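Local coordinates for flagellar hook associated protein type 3 FlgL (Legionella pneumophila subsp. pneumophila, PDB 5YTI), which probably serves as a structural component of the bacterial flagellum, as a hook-associated member of the flagellin family, at residues V300-N305 against L328-S333. Residues are numbered along the deposited sequence; the frame is centred on the assembly and turned at random. Where two conformers were deposited one is given.
Sequences VQRMIN and LAQIDS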
# COMPACT_ATOMS: atom_id res chain seq x y z
N VAL A 300 -7.22 7.20 -11.67
CA VAL A 300 -8.30 7.67 -12.53
C VAL A 300 -7.81 8.56 -13.69
O VAL A 300 -8.38 8.47 -14.79
CB VAL A 300 -9.37 8.43 -11.74
CG1 VAL A 300 -10.48 8.85 -12.68
CG2 VAL A 300 -9.94 7.57 -10.61
N GLN A 301 -6.79 9.38 -13.43
CA GLN A 301 -6.14 10.19 -14.47
C GLN A 301 -5.66 9.28 -15.57
O GLN A 301 -5.73 9.63 -16.74
CB GLN A 301 -4.94 10.96 -13.92
CG GLN A 301 -5.31 11.98 -12.85
CD GLN A 301 -4.24 13.01 -12.63
OE1 GLN A 301 -4.41 14.16 -13.03
NE2 GLN A 301 -3.13 12.62 -11.98
N ARG A 302 -5.17 8.12 -15.15
CA ARG A 302 -4.65 7.10 -16.03
C ARG A 302 -5.74 6.36 -16.80
O ARG A 302 -5.51 5.94 -17.94
CB ARG A 302 -3.86 6.08 -15.23
CG ARG A 302 -2.45 6.49 -14.84
CD ARG A 302 -1.50 5.31 -15.00
NE ARG A 302 -1.25 4.57 -13.77
CZ ARG A 302 -0.85 3.30 -13.73
NH1 ARG A 302 -0.64 2.76 -12.54
NH2 ARG A 302 -0.69 2.55 -14.82
N MSE A 303 -6.91 6.16 -16.20
CA MSE A 303 -7.98 5.45 -16.90
C MSE A 303 -8.45 6.33 -18.03
O MSE A 303 -8.80 5.83 -19.10
CB MSE A 303 -9.16 5.11 -16.03
CG MSE A 303 -8.99 3.90 -15.12
SE MSE A 303 -10.50 4.04 -13.84
CE MSE A 303 -12.01 3.99 -15.07
N ILE A 304 -8.43 7.64 -17.77
CA ILE A 304 -8.75 8.68 -18.78
C ILE A 304 -7.71 8.74 -19.93
O ILE A 304 -8.06 8.70 -21.12
CB ILE A 304 -8.84 10.09 -18.14
CG1 ILE A 304 -10.03 10.21 -17.18
CG2 ILE A 304 -8.88 11.17 -19.21
CD1 ILE A 304 -9.97 11.45 -16.29
N ASN A 305 -6.43 8.86 -19.61
CA ASN A 305 -5.42 8.82 -20.65
C ASN A 305 -5.65 7.60 -21.54
O ASN A 305 -5.53 7.72 -22.74
CB ASN A 305 -4.01 8.75 -20.09
CG ASN A 305 -3.61 10.02 -19.36
OD1 ASN A 305 -2.50 10.11 -18.84
ND2 ASN A 305 -4.50 11.00 -19.30
N LEU A 328 -7.47 -2.11 -13.60
CA LEU A 328 -8.53 -2.78 -12.91
C LEU A 328 -8.02 -3.15 -11.54
O LEU A 328 -8.71 -2.99 -10.56
CB LEU A 328 -8.91 -4.02 -13.66
CG LEU A 328 -10.05 -4.79 -13.06
CD1 LEU A 328 -11.31 -3.92 -13.07
CD2 LEU A 328 -10.23 -6.05 -13.88
N ALA A 329 -6.80 -3.63 -11.46
CA ALA A 329 -6.28 -4.04 -10.16
C ALA A 329 -6.21 -2.86 -9.21
O ALA A 329 -6.40 -3.01 -8.01
CB ALA A 329 -4.91 -4.68 -10.28
N GLN A 330 -5.94 -1.68 -9.75
CA GLN A 330 -5.74 -0.52 -8.89
C GLN A 330 -7.03 0.05 -8.34
O GLN A 330 -7.11 0.41 -7.16
CB GLN A 330 -4.95 0.55 -9.64
CG GLN A 330 -3.50 0.10 -9.79
CD GLN A 330 -2.62 1.15 -10.41
OE1 GLN A 330 -1.55 0.80 -10.91
NE2 GLN A 330 -3.04 2.44 -10.38
N ILE A 331 -8.02 0.17 -9.23
CA ILE A 331 -9.38 0.41 -8.83
C ILE A 331 -9.81 -0.56 -7.74
O ILE A 331 -10.43 -0.12 -6.78
CB ILE A 331 -10.35 0.23 -9.98
CG1 ILE A 331 -10.39 1.48 -10.82
CG2 ILE A 331 -11.73 -0.05 -9.46
CD1 ILE A 331 -10.51 2.74 -10.01
N ASP A 332 -9.47 -1.85 -7.86
CA ASP A 332 -9.85 -2.82 -6.84
C ASP A 332 -9.07 -2.61 -5.57
O ASP A 332 -9.66 -2.57 -4.50
CB ASP A 332 -9.65 -4.25 -7.31
CG ASP A 332 -10.67 -4.68 -8.34
OD1 ASP A 332 -11.57 -3.85 -8.64
OD2 ASP A 332 -10.59 -5.83 -8.85
N SER A 333 -7.75 -2.52 -5.68
CA SER A 333 -6.88 -2.28 -4.52
C SER A 333 -7.45 -1.15 -3.66
O SER A 333 -7.35 -1.19 -2.43
CB SER A 333 -5.47 -1.90 -4.96
OG SER A 333 -4.61 -3.03 -5.06
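Arg302 and Gln330 meet at the ends of their long side chains, Arg302 reaching out from the short helix 296-307 and Gln330 from the long helix 316-374. The arginine is the one to follow outward. From CB, its CG stands anti to the carbonyl carbon (chi1 -79°), and the chain then bends at chi2 and chi3, bringing the guanidinium up to the amide of Gln330 and within reach of Glu323 and Glu294. On the way the side chain lies against Leu327 of helix 316-374. At the tip, CZ comes to 3.8 Å from OE1 of Gln330, and NH1 goes further, to 2.7 Å from the same OE1. The approach is oblique, with guanidinium and amide planes 64° apart. Both groups also have partners beyond the two segments: Arg302 forms salt bridges through NH2 to Glu323 and through NH1 to Glu294, which would be expected to favour its positive charge, while the extended Gln330 gives NE2 to Thr299 OG1 and takes Gly189 N on OE1, two bonds that fix how its amide is turned.

Next to this polar pair is an apolar one. Selenomethionine Met303 runs straight through chi2 and bends at chi3, and its SE sits 4.0 Å from CG1 of Ile331 and equally far from CD1 of that residue, the two side chains crossing at about a right angle. Helix 49-96 adds Ile93 against Met303 and Arg91 against Ile331. The nearest CA atoms, of Met303 and Leu328, are 9.2 Å apart, and the contacts between the segments are made by side chains. They lie in a buried region where the short helix 296-307 packs on the long helices 49-96 and 316-374, the alpha-helical bundle characteristic of flagellin-family proteins.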